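Local coordinates for condensin complex subunit 3 (PDB 5OQR), which serves as a regulatory HEAT-repeat subunit of the condensin complex, which is required to convert interphase chromatin into condensed, mitotic-like chromosomes, at residues I81-L86 with I103-V108; I610-P615 with S655-Y660; R727-I731 with F763-S769. One frame throughout, in Å; residues are numbered along the deposited sequence.

Overall arrangement
Three contacts follow one another along this all-helical HEAT-repeat chain, none nested in or crossing another. Interaction 1, near the N terminus, closes a short loop of 16 residues and pairs helix 78-86 with helix 94-108 inside the second HEAT repeat. More than 500 residues later, interaction 2 closes a longer excursion, bringing the end of helix 601-613 onto helix 639-661, about 53 Å from interaction 1, centre to centre. Interaction 3 closes a 31-residue loop that includes helix 745-759, joining helix 725-736 to the strap before the last helix, 767-785, and to its first turn. Interactions 2 and 3 are neighbours, their centres about 22 Å apart, and F729 and M730 pack on helix 639-661.

Interaction 1 of 3, residues I81-L86 with I103-V108; sequences ILKHIL and IIARVV
L82 and I104 mark the nearest backbone approach of two antiparallel helices, their CA atoms 6.5 Å apart; the segment axes of 81-86 and 103-108 come within 10.5 Å at 167°. Both segments belong to the second HEAT repeat, and the contact is the hydrophobic interior of its helical hairpin, with no hydrogen bond crossing it. L82 reaches over with both branches: CD2 lies 4.0 Å from CG2 of I104, the two side chains meeting at a slant, while CD1 approaches CB of V108. CG anti to the carbonyl carbon (chi1 -71°) brings the end of the leucine to the other helix, where CD2 also nears CB of V107. I104 sends its longer branch onward, and its CD1 rests 4.1 Å from CA of L86, touching backbone rather than another side-chain tip. One turn along from I81, I85 divides its branches: CG2 faces CG1 of I104, whereas CD1 runs to I103, whose side chain lies nearly perpendicular to its own. At the other end of the contact I81 and V107 point at each other tip to tip, CG2 of the isoleucine 3.8 Å from CG1 of the valine. Helix 33-42 packs against I81 and I85 through L38 and L41, and L118 and L122 of helix 116-129 reach L82, so the pair is enclosed by neighbouring helices of the solenoid. The closest approach within this apolar interface is made by two methyl carbons, CD1 of I85 and CG2 of I103, at 3.5 Å.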
ATOM      1  N   ILE A  81      -4.121  43.214 -21.683  1.00100.22           N
ATOM      2  CA  ILE A  81      -4.079  42.810 -20.280  1.00 98.75           C
ATOM      3  C   ILE A  81      -2.956  41.806 -20.051  1.00 97.11           C
ATOM      4  O   ILE A  81      -2.249  41.863 -19.038  1.00 93.54           O
ATOM      5  CB  ILE A  81      -5.446  42.246 -19.843  1.00 91.00           C
ATOM      6  CG1 ILE A  81      -5.463  41.983 -18.338  1.00 90.33           C
ATOM      7  CG2 ILE A  81      -5.762  40.972 -20.597  1.00 98.31           C
ATOM      8  CD1 ILE A  81      -6.808  41.520 -17.808  1.00 89.71           C
ATOM      9  N   LEU A  82      -2.768  40.873 -20.986  1.00102.27           N
ATOM     10  CA  LEU A  82      -1.693  39.897 -20.839  1.00105.32           C
ATOM     11  C   LEU A  82      -0.330  40.554 -21.003  1.00106.27           C
ATOM     12  O   LEU A  82       0.619  40.220 -20.283  1.00103.48           O
ATOM     13  CB  LEU A  82      -1.867  38.762 -21.849  1.00101.46           C
ATOM     14  CG  LEU A  82      -3.026  37.788 -21.618  1.00 92.99           C
ATOM     15  CD1 LEU A  82      -3.060  36.748 -22.725  1.00 91.79           C
ATOM     16  CD2 LEU A  82      -2.930  37.109 -20.259  1.00 90.38           C
ATOM     17  N   LYS A  83      -0.208  41.492 -21.943  1.00109.04           N
ATOM     18  CA  LYS A  83       1.056  42.194 -22.120  1.00105.44           C
ATOM     19  C   LYS A  83       1.419  42.995 -20.876  1.00107.81           C
ATOM     20  O   LYS A  83       2.597  43.085 -20.507  1.00103.94           O
ATOM     21  CB  LYS A  83       0.981  43.111 -23.339  1.00110.99           C
ATOM     22  CG  LYS A  83       0.994  42.376 -24.671  1.00111.41           C
ATOM     23  CD  LYS A  83       1.372  43.307 -25.808  1.00110.41           C
ATOM     24  CE  LYS A  83       2.862  43.625 -25.796  1.00113.00           C
ATOM     25  NZ  LYS A  83       3.140  45.017 -26.238  1.00112.86           N
ATOM     26  N   HIS A  84       0.422  43.588 -20.218  1.00111.48           N
ATOM     27  CA  HIS A  84       0.698  44.388 -19.030  1.00114.57           C
ATOM     28  C   HIS A  84       1.116  43.514 -17.856  1.00109.31           C
ATOM     29  O   HIS A  84       2.025  43.875 -17.099  1.00110.35           O
ATOM     30  CB  HIS A  84      -0.531  45.217 -18.656  1.00114.82           C
ATOM     31  CG  HIS A  84      -0.435  45.858 -17.306  1.00110.02           C
ATOM     32  ND1 HIS A  84       0.080  47.123 -17.116  1.00108.16           N
ATOM     33  CD2 HIS A  84      -0.779  45.405 -16.078  1.00107.12           C
ATOM     34  CE1 HIS A  84       0.044  47.422 -15.830  1.00101.95           C
ATOM     35  NE2 HIS A  84      -0.473  46.396 -15.178  1.00 90.41           N
ATOM     36  N   ILE A  85       0.468  42.362 -17.687  1.00109.95           N
ATOM     37  CA  ILE A  85       0.670  41.556 -16.490  1.00108.77           C
ATOM     38  C   ILE A  85       1.847  40.596 -16.610  1.00106.11           C
ATOM     39  O   ILE A  85       2.417  40.203 -15.583  1.00 97.93           O
ATOM     40  CB  ILE A  85      -0.613  40.774 -16.158  1.00101.02           C
ATOM     41  CG1 ILE A  85      -1.803  41.731 -16.060  1.00 99.11           C
ATOM     42  CG2 ILE A  85      -0.462  40.023 -14.838  1.00106.87           C
ATOM     43  CD1 ILE A  85      -3.123  41.037 -16.089  1.00101.65           C
ATOM     44  N   LEU A  86       2.232  40.207 -17.828  1.00104.95           N
ATOM     45  CA  LEU A  86       3.378  39.318 -17.978  1.00103.45           C
ATOM     46  C   LEU A  86       4.661  39.958 -17.469  1.00105.55           C
ATOM     47  O   LEU A  86       5.599  39.239 -17.111  1.00107.52           O
ATOM     48  CB  LEU A  86       3.541  38.900 -19.445  1.00107.93           C
ATOM     49  CG  LEU A  86       3.803  39.972 -20.509  1.00107.61           C
ATOM     50  CD1 LEU A  86       5.268  40.401 -20.568  1.00109.87           C
ATOM     51  CD2 LEU A  86       3.362  39.450 -21.866  1.00104.50           C
ATOM     52  N   ILE A 103      -3.945  35.499 -12.606  1.00 91.55           N
ATOM     53  CA  ILE A 103      -4.712  36.247 -13.596  1.00 94.02           C
ATOM     54  C   ILE A 103      -4.486  35.670 -14.988  1.00 81.21           C
ATOM     55  O   ILE A 103      -5.440  35.373 -15.716  1.00 82.22           O
ATOM     56  CB  ILE A 103      -4.347  37.742 -13.540  1.00 88.50           C
ATOM     57  CG1 ILE A 103      -4.660  38.315 -12.155  1.00 87.87           C
ATOM     58  CG2 ILE A 103      -5.120  38.519 -14.601  1.00 86.50           C
ATOM     59  CD1 ILE A 103      -4.042  39.672 -11.900  1.00 93.80           C
ATOM     60  N   ILE A 104      -3.222  35.502 -15.378  1.00 81.72           N
ATOM     61  CA  ILE A 104      -2.919  35.017 -16.722  1.00 88.48           C
ATOM     62  C   ILE A 104      -3.607  33.684 -16.974  1.00 86.98           C
ATOM     63  O   ILE A 104      -4.159  33.450 -18.056  1.00 82.65           O
ATOM     64  CB  ILE A 104      -1.397  34.918 -16.924  1.00 90.25           C
ATOM     65  CG1 ILE A 104      -0.785  36.321 -16.941  1.00 94.71           C
ATOM     66  CG2 ILE A 104      -1.064  34.178 -18.224  1.00 87.96           C
ATOM     67  CD1 ILE A 104       0.717  36.331 -16.935  1.00 97.96           C
ATOM     68  N   ALA A 105      -3.588  32.789 -15.985  1.00 83.31           N
ATOM     69  CA  ALA A 105      -4.202  31.477 -16.160  1.00 84.78           C
ATOM     70  C   ALA A 105      -5.673  31.604 -16.529  1.00 84.92           C
ATOM     71  O   ALA A 105      -6.158  30.928 -17.444  1.00 88.65           O
ATOM     72  CB  ALA A 105      -4.043  30.648 -14.886  1.00 84.60           C
ATOM     73  N   ARG A 106      -6.401  32.472 -15.829  1.00 86.43           N
ATOM     74  CA  ARG A 106      -7.838  32.577 -16.046  1.00 82.66           C
ATOM     75  C   ARG A 106      -8.165  33.376 -17.302  1.00 87.14           C
ATOM     76  O   ARG A 106      -9.099  33.029 -18.033  1.00 96.04           O
ATOM     77  CB  ARG A 106      -8.506  33.218 -14.831  1.00 83.14           C
ATOM     78  CG  ARG A 106      -8.282  32.474 -13.526  1.00 86.97           C
ATOM     79  CD  ARG A 106      -9.277  32.925 -12.471  1.00 92.13           C
ATOM     80  NE  ARG A 106      -8.997  32.359 -11.155  1.00 93.57           N
ATOM     81  CZ  ARG A 106      -9.726  32.595 -10.070  1.00 98.10           C
ATOM     82  NH1 ARG A 106      -9.398  32.037  -8.913  1.00 97.32           N
ATOM     83  NH2 ARG A 106     -10.788  33.388 -10.136  1.00105.20           N
ATOM     84  N   VAL A 107      -7.411  34.442 -17.572  1.00 91.52           N
ATOM     85  CA  VAL A 107      -7.772  35.338 -18.666  1.00102.06           C
ATOM     86  C   VAL A 107      -7.488  34.686 -20.014  1.00 97.38           C
ATOM     87  O   VAL A 107      -8.317  34.743 -20.930  1.00 94.07           O
ATOM     88  CB  VAL A 107      -7.040  36.685 -18.518  1.00 94.98           C
ATOM     89  CG1 VAL A 107      -7.405  37.620 -19.662  1.00101.84           C
ATOM     90  CG2 VAL A 107      -7.392  37.332 -17.187  1.00 92.10           C
ATOM     91  N   VAL A 108      -6.316  34.062 -20.167  1.00 96.18           N
ATOM     92  CA  VAL A 108      -6.000  33.410 -21.434  1.00101.72           C
ATOM     93  C   VAL A 108      -7.045  32.356 -21.762  1.00113.02           C
ATOM     94  O   VAL A 108      -7.365  32.130 -22.935  1.00116.03           O
ATOM     95  CB  VAL A 108      -4.584  32.800 -21.401  1.00 83.01           C
ATOM     96  CG1 VAL A 108      -4.524  31.597 -20.460  1.00 86.98           C
ATOM     97  CG2 VAL A 108      -4.149  32.405 -22.803  1.00 85.21           C
TER

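Interaction 2 of 3, residues I610-P615 with S655-Y660; sequences IQYFEP and SLLEIY
I610 meets segment 655-660 of helix 639-661 with both of its branches. CD1 ends 3.6 Å from CB of S655, while CG2 turns to I659, touching its CD1 at 3.9 Å. With chi1 at -67°, CG1 is anti to the carbonyl carbon and CG2 anti to the backbone N, and an extended chi2 carries CD1 on to the serine. L656 slides past I610 in the reverse direction and places CD2 3.7 Å from the carbonyl O of I610; its other methyl, CD1, packs 3.9 Å from CB of F613. An alanine at I610 would keep CB but is likely to open a gap beside S655 and leave CD1 of I659 without its apolar neighbour. Where helix 601-613 ends and the chain leaves helical geometry at E614, P615 takes up the packing, its CD lying 3.7 Å from CG2 of I659 and 3.8 Å from CE2 of Y660. The tyrosine hydroxyl donates a weak hydrogen bond, OH to O of F613 at 3.3 Å, and that carbonyl oxygen lies at the edge of the ring, in its plane. Further out, Y612 places CD2 over one face of the F613 ring, 3.5 Å above its plane. I675 of helix 669-682 touches both F613 and Y660, and M679 packs on L656; OG of S655 is hydrogen-bonded to the carbonyl O of D651, one turn earlier in the same helix. A helix end and the turn after it, packed on a neighbouring helix and backed by a third, are in keeping with the stacked helices of a HEAT-repeat solenoid.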
ATOM      1  N   ILE A 610      18.700  -3.502  11.666  1.00 27.24           N
ATOM      2  CA  ILE A 610      19.818  -3.150  10.795  1.00 32.64           C
ATOM      3  C   ILE A 610      19.509  -3.544   9.357  1.00 36.94           C
ATOM      4  O   ILE A 610      19.572  -2.718   8.440  1.00 45.08           O
ATOM      5  CB  ILE A 610      21.119  -3.805  11.294  1.00 36.29           C
ATOM      6  CG1 ILE A 610      21.531  -3.190  12.632  1.00 39.53           C
ATOM      7  CG2 ILE A 610      22.238  -3.645  10.260  1.00 37.45           C
ATOM      8  CD1 ILE A 610      22.786  -3.780  13.239  1.00 36.24           C
ATOM      9  N   GLN A 611      19.173  -4.817   9.141  1.00 44.50           N
ATOM     10  CA  GLN A 611      18.870  -5.285   7.793  1.00 42.05           C
ATOM     11  C   GLN A 611      17.711  -4.505   7.189  1.00 38.57           C
ATOM     12  O   GLN A 611      17.743  -4.142   6.009  1.00 45.63           O
ATOM     13  CB  GLN A 611      18.548  -6.777   7.824  1.00 45.55           C
ATOM     14  CG  GLN A 611      18.794  -7.486   6.511  1.00 36.73           C
ATOM     15  CD  GLN A 611      20.260  -7.751   6.269  1.00 43.07           C
ATOM     16  OE1 GLN A 611      20.953  -8.293   7.129  1.00 43.17           O
ATOM     17  NE2 GLN A 611      20.748  -7.361   5.099  1.00 49.14           N
ATOM     18  N   TYR A 612      16.676  -4.238   7.987  1.00 34.85           N
ATOM     19  CA  TYR A 612      15.508  -3.522   7.486  1.00 33.10           C
ATOM     20  C   TYR A 612      15.888  -2.160   6.917  1.00 40.47           C
ATOM     21  O   TYR A 612      15.313  -1.715   5.917  1.00 50.18           O
ATOM     22  CB  TYR A 612      14.481  -3.373   8.607  1.00 37.62           C
ATOM     23  CG  TYR A 612      13.293  -2.512   8.258  1.00 38.65           C
ATOM     24  CD1 TYR A 612      12.375  -2.917   7.301  1.00 44.49           C
ATOM     25  CD2 TYR A 612      13.079  -1.301   8.897  1.00 39.83           C
ATOM     26  CE1 TYR A 612      11.282  -2.135   6.981  1.00 42.08           C
ATOM     27  CE2 TYR A 612      11.989  -0.512   8.587  1.00 45.35           C
ATOM     28  CZ  TYR A 612      11.093  -0.935   7.630  1.00 42.05           C
ATOM     29  OH  TYR A 612      10.007  -0.153   7.317  1.00 42.54           O
ATOM     30  N   PHE A 613      16.849  -1.482   7.538  1.00 47.49           N
ATOM     31  CA  PHE A 613      17.289  -0.170   7.086  1.00 45.96           C
ATOM     32  C   PHE A 613      18.577  -0.220   6.276  1.00 42.93           C
ATOM     33  O   PHE A 613      19.045   0.827   5.821  1.00 45.70           O
ATOM     34  CB  PHE A 613      17.488   0.764   8.286  1.00 38.47           C
ATOM     35  CG  PHE A 613      16.208   1.205   8.938  1.00 36.71           C
ATOM     36  CD1 PHE A 613      15.287   1.968   8.244  1.00 38.82           C
ATOM     37  CD2 PHE A 613      15.934   0.872  10.253  1.00 37.81           C
ATOM     38  CE1 PHE A 613      14.114   2.379   8.843  1.00 38.75           C
ATOM     39  CE2 PHE A 613      14.765   1.282  10.857  1.00 37.74           C
ATOM     40  CZ  PHE A 613      13.853   2.038  10.150  1.00 35.92           C
ATOM     41  N   GLU A 614      19.156  -1.398   6.080  1.00 45.13           N
ATOM     42  CA  GLU A 614      20.454  -1.481   5.430  1.00 53.44           C
ATOM     43  C   GLU A 614      20.326  -1.154   3.942  1.00 65.10           C
ATOM     44  O   GLU A 614      19.351  -1.555   3.301  1.00 55.31           O
ATOM     45  CB  GLU A 614      21.053  -2.874   5.607  1.00 53.64           C
ATOM     46  CG  GLU A 614      22.449  -3.012   5.030  1.00 59.17           C
ATOM     47  CD  GLU A 614      23.188  -4.213   5.569  1.00 68.48           C
ATOM     48  OE1 GLU A 614      24.433  -4.230   5.469  1.00 71.51           O
ATOM     49  OE2 GLU A 614      22.530  -5.132   6.102  1.00 77.11           O
ATOM     50  N   PRO A 615      21.290  -0.430   3.363  1.00 73.65           N
ATOM     51  CA  PRO A 615      21.188  -0.110   1.930  1.00 73.43           C
ATOM     52  C   PRO A 615      21.273  -1.324   1.021  1.00 67.03           C
ATOM     53  O   PRO A 615      20.609  -1.340  -0.022  1.00 72.07           O
ATOM     54  CB  PRO A 615      22.365   0.850   1.700  1.00 69.68           C
ATOM     55  CG  PRO A 615      23.288   0.615   2.844  1.00 66.04           C
ATOM     56  CD  PRO A 615      22.407   0.292   3.998  1.00 66.88           C
ATOM     57  N   SER A 655      25.500   1.001  14.468  1.00 50.20           N
ATOM     58  CA  SER A 655      25.901   0.102  13.394  1.00 45.25           C
ATOM     59  C   SER A 655      25.463   0.640  12.040  1.00 40.82           C
ATOM     60  O   SER A 655      26.189   0.513  11.048  1.00 44.69           O
ATOM     61  CB  SER A 655      25.316  -1.290  13.632  1.00 39.54           C
ATOM     62  OG  SER A 655      25.951  -1.930  14.722  1.00 45.61           O
ATOM     63  N   LEU A 656      24.279   1.248  11.978  1.00 35.25           N
ATOM     64  CA  LEU A 656      23.808   1.809  10.719  1.00 45.65           C
ATOM     65  C   LEU A 656      24.636   3.015  10.298  1.00 52.74           C
ATOM     66  O   LEU A 656      24.837   3.234   9.098  1.00 60.17           O
ATOM     67  CB  LEU A 656      22.332   2.187  10.837  1.00 47.95           C
ATOM     68  CG  LEU A 656      21.360   1.006  10.843  1.00 48.47           C
ATOM     69  CD1 LEU A 656      19.968   1.457  11.245  1.00 43.99           C
ATOM     70  CD2 LEU A 656      21.323   0.331   9.480  1.00 47.31           C
ATOM     71  N   LEU A 657      25.122   3.805  11.256  1.00 59.99           N
ATOM     72  CA  LEU A 657      25.964   4.945  10.911  1.00 50.17           C
ATOM     73  C   LEU A 657      27.235   4.492  10.206  1.00 57.58           C
ATOM     74  O   LEU A 657      27.626   5.060   9.181  1.00 60.78           O
ATOM     75  CB  LEU A 657      26.300   5.749  12.168  1.00 62.04           C
ATOM     76  CG  LEU A 657      25.259   6.771  12.630  1.00 64.59           C
ATOM     77  CD1 LEU A 657      25.678   7.379  13.952  1.00 66.29           C
ATOM     78  CD2 LEU A 657      25.063   7.868  11.595  1.00 76.84           C
ATOM     79  N   GLU A 658      27.898   3.467  10.742  1.00 48.89           N
ATOM     80  CA  GLU A 658      29.105   2.959  10.099  1.00 61.43           C
ATOM     81  C   GLU A 658      28.802   2.434   8.702  1.00 73.05           C
ATOM     82  O   GLU A 658      29.554   2.693   7.756  1.00 84.36           O
ATOM     83  CB  GLU A 658      29.737   1.864  10.956  1.00 64.51           C
ATOM     84  CG  GLU A 658      30.141   2.322  12.346  1.00 81.91           C
ATOM     85  CD  GLU A 658      31.138   1.389  13.003  1.00 98.84           C
ATOM     86  OE1 GLU A 658      31.533   0.390  12.366  1.00 89.40           O
ATOM     87  OE2 GLU A 658      31.529   1.656  14.160  1.00105.69           O
ATOM     88  N   ILE A 659      27.706   1.689   8.555  1.00 68.07           N
ATOM     89  CA  ILE A 659      27.324   1.172   7.244  1.00 66.23           C
ATOM     90  C   ILE A 659      27.090   2.314   6.268  1.00 70.33           C
ATOM     91  O   ILE A 659      27.474   2.240   5.094  1.00 82.28           O
ATOM     92  CB  ILE A 659      26.072   0.283   7.371  1.00 55.24           C
ATOM     93  CG1 ILE A 659      26.418  -1.014   8.099  1.00 57.21           C
ATOM     94  CG2 ILE A 659      25.473  -0.026   5.998  1.00 63.44           C
ATOM     95  CD1 ILE A 659      25.211  -1.763   8.606  1.00 59.51           C
ATOM     96  N   TYR A 660      26.450   3.384   6.734  1.00 66.55           N
ATOM     97  CA  TYR A 660      25.980   4.432   5.835  1.00 77.69           C
ATOM     98  C   TYR A 660      27.108   5.313   5.314  1.00 93.29           C
ATOM     99  O   TYR A 660      27.040   5.774   4.170  1.00107.07           O
ATOM    100  CB  TYR A 660      24.927   5.284   6.540  1.00 73.17           C
ATOM    101  CG  TYR A 660      23.512   4.949   6.133  1.00 74.72           C
ATOM    102  CD1 TYR A 660      22.725   5.873   5.462  1.00 80.50           C
ATOM    103  CD2 TYR A 660      22.969   3.700   6.403  1.00 70.52           C
ATOM    104  CE1 TYR A 660      21.433   5.570   5.082  1.00 81.57           C
ATOM    105  CE2 TYR A 660      21.677   3.387   6.027  1.00 77.19           C
ATOM    106  CZ  TYR A 660      20.914   4.324   5.366  1.00 82.62           C
ATOM    107  OH  TYR A 660      19.626   4.017   4.988  1.00 79.85           O
TER

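Interaction 3 of 3, residues R727-I731 with F763-S769; sequences RKFMI and FTMDSTS
K728 and S769 bring the two backbones nearest, with CA atoms 6.4 Å apart, where helical segment 727-731, in the ninth HEAT repeat, meets the extended approach to the final helix and its first turn. At one end R727 lays its guanidinium flat on F763, the planes 26° apart. CZ sits 3.7 Å from the ring centroid and only 2° off the ring normal, a cation-pi stack over the face, while NH1 is offset toward CG and CD1. A bend at chi3 (-87°) turns the arginine head onto the phenyl group. Its NE and NH2 donate to the carbonyl O atoms of L718 and P719, bonds that help fix the rotation of the guanidinium. Farther along, CD1 of I731 packs 3.9 Å from SD of M765, and Y758 of helix 745-759 touches both residues. K728 runs across the carboxylate of D766 at about a right angle, its aliphatic chain passing close by OD2. Its ammonium then makes a weak hydrogen bond, NZ to OG1 of T768 at 3.3 Å, and a long salt bridge, NZ to OD1 of D766 at 3.7 Å. D766 is the N-cap of helix 767-785: its OD1 accepts from N of S769 above the carboxylate plane and, through the syn lone pair, from OG1 of T768 at 2.6 Å. Its OD2 receives the hydroxyl of S769, OG to OD2 at 2.8 Å. Three bonds thus hold this carboxylate against its own helix; the lysine, with a weak bond and a long ion pair, probably adds only a modest favourable charge interaction, whereas the arginine-phenylalanine stack joins a cation already tied to backbone carbonyls with an aromatic face.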
ATOM      1  N   ARG A 727      28.838  11.314  17.751  1.00 59.31           N
ATOM      2  CA  ARG A 727      28.527  11.766  19.102  1.00 45.82           C
ATOM      3  C   ARG A 727      27.575  12.953  19.073  1.00 37.66           C
ATOM      4  O   ARG A 727      26.669  13.052  19.907  1.00 33.86           O
ATOM      5  CB  ARG A 727      29.818  12.120  19.839  1.00 54.25           C
ATOM      6  CG  ARG A 727      29.696  12.118  21.353  1.00 49.58           C
ATOM      7  CD  ARG A 727      31.046  12.359  22.007  1.00 59.31           C
ATOM      8  NE  ARG A 727      31.799  11.123  22.207  1.00 60.60           N
ATOM      9  CZ  ARG A 727      33.106  11.072  22.449  1.00 67.62           C
ATOM     10  NH1 ARG A 727      33.821  12.187  22.508  1.00 76.92           N
ATOM     11  NH2 ARG A 727      33.703   9.901  22.624  1.00 68.21           N
ATOM     12  N   LYS A 728      27.760  13.865  18.116  1.00 41.15           N
ATOM     13  CA  LYS A 728      26.802  14.950  17.927  1.00 42.48           C
ATOM     14  C   LYS A 728      25.401  14.406  17.682  1.00 43.29           C
ATOM     15  O   LYS A 728      24.425  14.879  18.273  1.00 37.45           O
ATOM     16  CB  LYS A 728      27.221  15.833  16.752  1.00 53.28           C
ATOM     17  CG  LYS A 728      28.012  17.075  17.127  1.00 58.37           C
ATOM     18  CD  LYS A 728      27.819  18.190  16.103  1.00 69.35           C
ATOM     19  CE  LYS A 728      26.392  18.733  16.125  1.00 77.57           C
ATOM     20  NZ  LYS A 728      26.270  20.063  15.466  1.00 72.81           N
ATOM     21  N   PHE A 729      25.286  13.416  16.795  1.00 45.03           N
ATOM     22  CA  PHE A 729      23.971  12.947  16.380  1.00 43.38           C
ATOM     23  C   PHE A 729      23.248  12.243  17.520  1.00 43.23           C
ATOM     24  O   PHE A 729      22.035  12.409  17.688  1.00 40.38           O
ATOM     25  CB  PHE A 729      24.102  12.019  15.175  1.00 57.53           C
ATOM     26  CG  PHE A 729      22.795  11.472  14.702  1.00 45.72           C
ATOM     27  CD1 PHE A 729      22.485  10.137  14.879  1.00 48.67           C
ATOM     28  CD2 PHE A 729      21.863  12.300  14.103  1.00 47.24           C
ATOM     29  CE1 PHE A 729      21.275   9.635  14.452  1.00 58.48           C
ATOM     30  CE2 PHE A 729      20.651  11.805  13.676  1.00 56.27           C
ATOM     31  CZ  PHE A 729      20.354  10.474  13.854  1.00 61.69           C
ATOM     32  N   MET A 730      23.970  11.453  18.315  1.00 43.11           N
ATOM     33  CA  MET A 730      23.336  10.770  19.435  1.00 37.87           C
ATOM     34  C   MET A 730      22.780  11.762  20.445  1.00 35.86           C
ATOM     35  O   MET A 730      21.740  11.502  21.061  1.00 32.62           O
ATOM     36  CB  MET A 730      24.331   9.824  20.106  1.00 42.79           C
ATOM     37  CG  MET A 730      24.880   8.745  19.184  1.00 55.65           C
ATOM     38  SD  MET A 730      23.596   7.742  18.408  1.00 53.75           S
ATOM     39  CE  MET A 730      22.997   6.805  19.809  1.00 46.76           C
ATOM     40  N   ILE A 731      23.452  12.901  20.628  1.00 40.03           N
ATOM     41  CA  ILE A 731      22.938  13.934  21.522  1.00 31.91           C
ATOM     42  C   ILE A 731      21.704  14.587  20.917  1.00 28.36           C
ATOM     43  O   ILE A 731      20.765  14.949  21.632  1.00 29.54           O
ATOM     44  CB  ILE A 731      24.041  14.965  21.829  1.00 37.03           C
ATOM     45  CG1 ILE A 731      25.129  14.328  22.692  1.00 34.85           C
ATOM     46  CG2 ILE A 731      23.472  16.196  22.542  1.00 32.65           C
ATOM     47  CD1 ILE A 731      26.413  15.126  22.751  1.00 41.78           C
ATOM     48  N   PHE A 763      34.192  15.541  27.703  1.00 65.20           N
ATOM     49  CA  PHE A 763      34.319  15.581  26.255  1.00 69.28           C
ATOM     50  C   PHE A 763      34.094  16.999  25.743  1.00 63.42           C
ATOM     51  O   PHE A 763      33.364  17.794  26.342  1.00 60.38           O
ATOM     52  CB  PHE A 763      33.320  14.623  25.604  1.00 71.34           C
ATOM     53  CG  PHE A 763      33.657  13.170  25.796  1.00 67.62           C
ATOM     54  CD1 PHE A 763      34.936  12.701  25.551  1.00 70.73           C
ATOM     55  CD2 PHE A 763      32.691  12.274  26.221  1.00 66.87           C
ATOM     56  CE1 PHE A 763      35.245  11.366  25.725  1.00 67.18           C
ATOM     57  CE2 PHE A 763      32.995  10.939  26.398  1.00 60.01           C
ATOM     58  CZ  PHE A 763      34.273  10.484  26.150  1.00 70.64           C
ATOM     59  N   THR A 764      34.739  17.314  24.625  1.00 63.13           N
ATOM     60  CA  THR A 764      34.625  18.630  24.011  1.00 67.00           C
ATOM     61  C   THR A 764      33.417  18.638  23.082  1.00 57.00           C
ATOM     62  O   THR A 764      33.364  17.868  22.118  1.00 62.25           O
ATOM     63  CB  THR A 764      35.896  18.982  23.243  1.00 75.74           C
ATOM     64  OG1 THR A 764      37.036  18.779  24.087  1.00 88.55           O
ATOM     65  CG2 THR A 764      35.859  20.433  22.790  1.00 74.00           C
ATOM     66  N   MET A 765      32.458  19.511  23.370  1.00 52.45           N
ATOM     67  CA  MET A 765      31.203  19.570  22.640  1.00 54.69           C
ATOM     68  C   MET A 765      30.988  20.962  22.063  1.00 49.08           C
ATOM     69  O   MET A 765      31.387  21.968  22.655  1.00 54.86           O
ATOM     70  CB  MET A 765      30.027  19.197  23.546  1.00 55.85           C
ATOM     71  CG  MET A 765      29.807  17.701  23.669  1.00 53.79           C
ATOM     72  SD  MET A 765      28.748  17.257  25.052  1.00 52.91           S
ATOM     73  CE  MET A 765      29.860  17.526  26.429  1.00 57.19           C
ATOM     74  N   ASP A 766      30.350  21.003  20.899  1.00 45.10           N
ATOM     75  CA  ASP A 766      30.042  22.256  20.233  1.00 42.58           C
ATOM     76  C   ASP A 766      28.873  22.948  20.931  1.00 42.59           C
ATOM     77  O   ASP A 766      28.330  22.467  21.929  1.00 38.34           O
ATOM     78  CB  ASP A 766      29.729  22.006  18.760  1.00 51.49           C
ATOM     79  CG  ASP A 766      28.465  21.200  18.566  1.00 48.51           C
ATOM     80  OD1 ASP A 766      27.378  21.809  18.503  1.00 50.15           O
ATOM     81  OD2 ASP A 766      28.558  19.961  18.480  1.00 54.76           O
ATOM     82  N   SER A 767      28.469  24.095  20.384  1.00 43.28           N
ATOM     83  CA  SER A 767      27.448  24.912  21.029  1.00 37.59           C
ATOM     84  C   SER A 767      26.102  24.199  21.066  1.00 36.16           C
ATOM     85  O   SER A 767      25.462  24.120  22.119  1.00 38.42           O
ATOM     86  CB  SER A 767      27.322  26.250  20.304  1.00 47.49           C
ATOM     87  OG  SER A 767      28.473  27.047  20.501  1.00 51.78           O
ATOM     88  N   THR A 768      25.648  23.687  19.920  1.00 44.83           N
ATOM     89  CA  THR A 768      24.320  23.082  19.865  1.00 45.32           C
ATOM     90  C   THR A 768      24.237  21.860  20.774  1.00 40.33           C
ATOM     91  O   THR A 768      23.237  21.668  21.474  1.00 41.16           O
ATOM     92  CB  THR A 768      23.961  22.711  18.426  1.00 41.04           C
ATOM     93  OG1 THR A 768      24.833  21.677  17.957  1.00 57.85           O
ATOM     94  CG2 THR A 768      24.077  23.923  17.512  1.00 40.54           C
ATOM     95  N   SER A 769      25.278  21.026  20.782  1.00 38.88           N
ATOM     96  CA  SER A 769      25.314  19.906  21.716  1.00 36.17           C
ATOM     97  C   SER A 769      25.137  20.391  23.148  1.00 41.86           C
ATOM     98  O   SER A 769      24.254  19.920  23.873  1.00 41.61           O
ATOM     99  CB  SER A 769      26.630  19.140  21.570  1.00 38.03           C
ATOM    100  OG  SER A 769      26.841  18.722  20.235  1.00 39.97           O
TER